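PDB 5JGF: vacuolar aminopeptidase 1 from Saccharomyces cerevisiae, which removes amino acids, preferably neutral or hydrophobic ones, from the N-terminus of peptides in the vacuole, using zinc as cofactor. Local coordinates for residues Pro363-Asp374 with Asp398-Lys406. Numbering follows the deposited sequence.
Sequences PVPNVGITLSLD and DKVQYFQIK
Strands 369-372 and 400-403 run parallel, their short axes turned by 38°, and are joined by the backbone hydrogen bonds Gln401 N to Ile369 O, Leu371 N to Gln401 O, Phe403 N to Leu371 O and Leu373 N to Phe403 O. With helix 383-396 they form a beta-alpha-beta unit, and 400-403 is one of the two outermost strands of the chain's mixed sheet. Where the strands part, water takes over, bridging Ile369 N to Lys399 O.

Gln401 makes the largest single contribution. Its CG stands anti to the carbonyl carbon (chi1 -49°), and the extended chain brings the amide into the loop 363-368. There Gln401 OE1 accepts from Val364 N at 2.8 Å. Gln401 NE2 donates to Val364 O at 3.0 Å and to Gly368 O at 3.1 Å, both partners lying close to the amide plane. Pro363 CB and Val367 CB pack against the same amide. With an alanine here, Val364 N and the Val364 and Gly368 carbonyls would probably lose these partners, and the loop one of its ties to the strand.

On the face bearing Tyr402, Leu373 CD1 sits over the ring in a CH-pi contact, 4.0 Å from its centroid. Leu371 lies alongside, with CD2 4.1 Å from Tyr402 CE1. Tyr402 OH is hydrogen-bonded to Glu390 of helix 383-396. On the other face, Thr370 CG2 meets Phe403 CB at 3.7 Å, and the Phe403 side chain approaches His347, a probable substrate-binding residue.

Three hydrogen bonds to the side-chain amide therefore fix the rotation of the Gln401 head group and tie the loop to strand 400-403, while backbone hydrogen bonds and apolar contacts join the strands further along.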
loop_
_atom_site.group_PDB
_atom_site.type_symbol
_atom_site.label_atom_id
_atom_site.label_comp_id
_atom_site.label_asym_id
_atom_site.label_seq_id
_atom_site.Cartn_x
_atom_site.Cartn_y
_atom_site.Cartn_z
ATOM N N PRO D 363 37.112 -13.386 -13.762
ATOM C CA PRO D 363 38.235 -14.307 -13.587
ATOM C C PRO D 363 37.823 -15.622 -12.931
ATOM O O PRO D 363 36.761 -15.720 -12.317
ATOM C CB PRO D 363 39.176 -13.512 -12.699
ATOM C CG PRO D 363 38.206 -12.842 -11.758
ATOM C CD PRO D 363 37.092 -12.374 -12.687
ATOM N N VAL D 364 38.676 -16.629 -13.074
ATOM C CA VAL D 364 38.441 -17.929 -12.469
ATOM C C VAL D 364 39.685 -18.251 -11.647
ATOM O O VAL D 364 40.712 -17.584 -11.778
ATOM C CB VAL D 364 38.186 -19.017 -13.533
ATOM C CG1 VAL D 364 36.922 -18.669 -14.319
ATOM C CG2 VAL D 364 39.379 -19.140 -14.471
ATOM N N PRO D 365 39.611 -19.272 -10.786
ATOM C CA PRO D 365 40.757 -19.639 -9.948
ATOM C C PRO D 365 41.970 -20.255 -10.642
ATOM O O PRO D 365 41.855 -20.887 -11.690
ATOM C CB PRO D 365 40.153 -20.622 -8.941
ATOM C CG PRO D 365 38.664 -20.331 -8.980
ATOM C CD PRO D 365 38.425 -20.069 -10.431
ATOM N N ASN D 366 43.129 -20.050 -10.025
ATOM C CA ASN D 366 44.398 -20.622 -10.466
ATOM C C ASN D 366 44.866 -20.379 -11.895
ATOM O O ASN D 366 45.501 -21.246 -12.503
ATOM C CB ASN D 366 44.365 -22.126 -10.179
ATOM C CG ASN D 366 43.966 -22.421 -8.745
ATOM O OD1 ASN D 366 44.524 -21.852 -7.809
ATOM N ND2 ASN D 366 42.994 -23.308 -8.566
ATOM N N VAL D 367 44.580 -19.198 -12.424
ATOM C CA VAL D 367 44.996 -18.859 -13.778
ATOM C C VAL D 367 46.039 -17.747 -13.768
ATOM O O VAL D 367 47.115 -17.891 -14.346
ATOM C CB VAL D 367 43.792 -18.420 -14.632
ATOM C CG1 VAL D 367 44.266 -17.851 -15.963
ATOM C CG2 VAL D 367 42.874 -19.616 -14.866
ATOM N N GLY D 368 45.720 -16.640 -13.106
ATOM C CA GLY D 368 46.657 -15.534 -13.052
ATOM C C GLY D 368 46.040 -14.248 -12.541
ATOM O O GLY D 368 44.881 -14.223 -12.126
ATOM N N ILE D 369 46.823 -13.177 -12.584
ATOM C CA ILE D 369 46.384 -11.868 -12.120
ATOM C C ILE D 369 45.148 -11.412 -12.893
ATOM O O ILE D 369 44.955 -11.783 -14.051
ATOM C CB ILE D 369 47.525 -10.824 -12.287
ATOM C CG1 ILE D 369 47.337 -9.669 -11.301
ATOM C CG2 ILE D 369 47.568 -10.313 -13.730
ATOM C CD1 ILE D 369 47.635 -10.045 -9.855
ATOM N N THR D 370 44.313 -10.605 -12.248
ATOM C CA THR D 370 43.105 -10.102 -12.885
ATOM C C THR D 370 43.145 -8.588 -13.008
ATOM O O THR D 370 43.352 -7.877 -12.030
ATOM C CB THR D 370 41.841 -10.510 -12.096
ATOM O OG1 THR D 370 41.733 -11.937 -12.094
ATOM C CG2 THR D 370 40.583 -9.914 -12.742
ATOM N N LEU D 371 42.957 -8.109 -14.230
ATOM C CA LEU D 371 42.958 -6.686 -14.503
ATOM C C LEU D 371 41.570 -6.148 -14.147
ATOM O O LEU D 371 40.556 -6.742 -14.526
ATOM C CB LEU D 371 43.259 -6.467 -15.987
ATOM C CG LEU D 371 44.097 -5.271 -16.432
ATOM C CD1 LEU D 371 45.341 -5.118 -15.563
ATOM C CD2 LEU D 371 44.483 -5.489 -17.888
ATOM N N SER D 372 41.527 -5.049 -13.400
ATOM C CA SER D 372 40.258 -4.437 -13.002
ATOM C C SER D 372 39.976 -3.281 -13.947
ATOM O O SER D 372 40.737 -2.308 -14.006
ATOM C CB SER D 372 40.327 -3.931 -11.560
ATOM O OG SER D 372 40.505 -5.003 -10.649
ATOM N N LEU D 373 38.876 -3.392 -14.683
ATOM C CA LEU D 373 38.509 -2.383 -15.661
ATOM C C LEU D 373 37.167 -1.741 -15.357
ATOM O O LEU D 373 36.216 -2.425 -14.979
ATOM C CB LEU D 373 38.460 -3.023 -17.049
ATOM C CG LEU D 373 39.733 -3.733 -17.510
ATOM C CD1 LEU D 373 39.384 -5.098 -18.082
ATOM C CD2 LEU D 373 40.451 -2.873 -18.541
ATOM N N ASP D 374 37.098 -0.426 -15.531
ATOM C CA ASP D 374 35.863 0.316 -15.300
ATOM C C ASP D 374 35.910 1.624 -16.071
ATOM O O ASP D 374 36.853 2.403 -15.928
ATOM C CB ASP D 374 35.670 0.627 -13.822
ATOM C CG ASP D 374 34.317 1.232 -13.545
ATOM O OD1 ASP D 374 33.327 0.473 -13.551
ATOM O OD2 ASP D 374 34.235 2.462 -13.342
ATOM N N ASP D 398 52.978 -15.116 -18.091
ATOM C CA ASP D 398 51.876 -15.009 -17.142
ATOM C C ASP D 398 50.577 -14.878 -17.914
ATOM O O ASP D 398 50.567 -14.445 -19.066
ATOM C CB ASP D 398 52.020 -13.772 -16.251
ATOM C CG ASP D 398 53.206 -13.854 -15.324
ATOM O OD1 ASP D 398 53.319 -14.856 -14.589
ATOM O OD2 ASP D 398 54.017 -12.905 -15.327
ATOM N N LYS D 399 49.478 -15.251 -17.269
ATOM C CA LYS D 399 48.167 -15.141 -17.882
ATOM C C LYS D 399 47.454 -13.962 -17.216
ATOM O O LYS D 399 47.633 -13.717 -16.021
ATOM C CB LYS D 399 47.380 -16.437 -17.673
ATOM C CG LYS D 399 47.983 -17.660 -18.376
ATOM C CD LYS D 399 47.915 -17.514 -19.895
ATOM C CE LYS D 399 48.047 -18.857 -20.626
ATOM N NZ LYS D 399 49.456 -19.292 -20.852
ATOM N N VAL D 400 46.663 -13.230 -17.992
ATOM C CA VAL D 400 45.936 -12.070 -17.484
ATOM C C VAL D 400 44.432 -12.259 -17.665
ATOM O O VAL D 400 43.973 -12.627 -18.746
ATOM C CB VAL D 400 46.368 -10.782 -18.225
ATOM C CG1 VAL D 400 45.544 -9.589 -17.751
ATOM C CG2 VAL D 400 47.841 -10.524 -17.986
ATOM N N GLN D 401 43.669 -12.013 -16.604
ATOM C CA GLN D 401 42.217 -12.147 -16.670
ATOM C C GLN D 401 41.588 -10.768 -16.565
ATOM O O GLN D 401 42.273 -9.790 -16.271
ATOM C CB GLN D 401 41.709 -13.029 -15.530
ATOM C CG GLN D 401 42.456 -14.341 -15.385
ATOM C CD GLN D 401 41.742 -15.295 -14.457
ATOM O OE1 GLN D 401 40.771 -15.944 -14.847
ATOM N NE2 GLN D 401 42.209 -15.376 -13.217
ATOM N N TYR D 402 40.283 -10.696 -16.799
ATOM C CA TYR D 402 39.566 -9.426 -16.747
ATOM C C TYR D 402 38.403 -9.422 -15.769
ATOM O O TYR D 402 37.746 -10.443 -15.565
ATOM C CB TYR D 402 38.931 -9.098 -18.100
ATOM C CG TYR D 402 39.826 -8.663 -19.232
ATOM C CD1 TYR D 402 41.179 -8.385 -19.040
ATOM C CD2 TYR D 402 39.291 -8.488 -20.506
ATOM C CE1 TYR D 402 41.976 -7.939 -20.103
ATOM C CE2 TYR D 402 40.066 -8.047 -21.562
ATOM C CZ TYR D 402 41.405 -7.774 -21.359
ATOM O OH TYR D 402 42.151 -7.324 -22.425
ATOM N N PHE D 403 38.156 -8.259 -15.174
ATOM C CA PHE D 403 36.984 -8.072 -14.337
ATOM C C PHE D 403 36.442 -6.668 -14.553
ATOM O O PHE D 403 37.167 -5.676 -14.427
ATOM C CB PHE D 403 37.228 -8.260 -12.838
ATOM C CG PHE D 403 35.989 -7.988 -12.014
ATOM C CD1 PHE D 403 35.721 -6.710 -11.529
ATOM C CD2 PHE D 403 35.019 -8.976 -11.855
ATOM C CE1 PHE D 403 34.502 -6.415 -10.907
ATOM C CE2 PHE D 403 33.797 -8.694 -11.236
ATOM C CZ PHE D 403 33.538 -7.410 -10.763
ATOM N N GLN D 404 35.164 -6.605 -14.918
ATOM C CA GLN D 404 34.447 -5.351 -15.116
ATOM C C GLN D 404 33.006 -5.673 -14.735
ATOM O O GLN D 404 32.553 -6.797 -14.933
ATOM C CB GLN D 404 34.512 -4.870 -16.574
ATOM C CG GLN D 404 33.763 -3.543 -16.798
ATOM C CD GLN D 404 34.127 -2.852 -18.104
ATOM O OE1 GLN D 404 35.302 -2.768 -18.468
ATOM N NE2 GLN D 404 33.121 -2.338 -18.806
ATOM N N ILE D 405 32.293 -4.700 -14.179
ATOM C CA ILE D 405 30.907 -4.925 -13.769
ATOM C C ILE D 405 29.945 -4.868 -14.946
ATOM O O ILE D 405 30.256 -4.294 -15.988
ATOM C CB ILE D 405 30.441 -3.865 -12.742
ATOM C CG1 ILE D 405 30.472 -2.472 -13.386
ATOM C CG2 ILE D 405 31.329 -3.904 -11.504
ATOM C CD1 ILE D 405 29.729 -1.403 -12.590
ATOM N N LYS D 406 28.776 -5.482 -14.784
ATOM C CA LYS D 406 27.759 -5.429 -15.828
ATOM C C LYS D 406 27.247 -3.994 -15.783
ATOM O O LYS D 406 27.346 -3.334 -14.745
ATOM C CB LYS D 406 26.626 -6.416 -15.516
ATOM C CG LYS D 406 27.070 -7.874 -15.557
ATOM C CD LYS D 406 25.947 -8.840 -15.199
ATOM C CE LYS D 406 24.810 -8.794 -16.208
ATOM N NZ LYS D 406 23.795 -9.862 -15.944
HETATM O O HOH W 1 49.647 -16.867 -14.756
HETATM O O HOH W 2 49.349 -13.437 -13.745
HETATM O O HOH W 3 33.998 -2.262 -13.468
#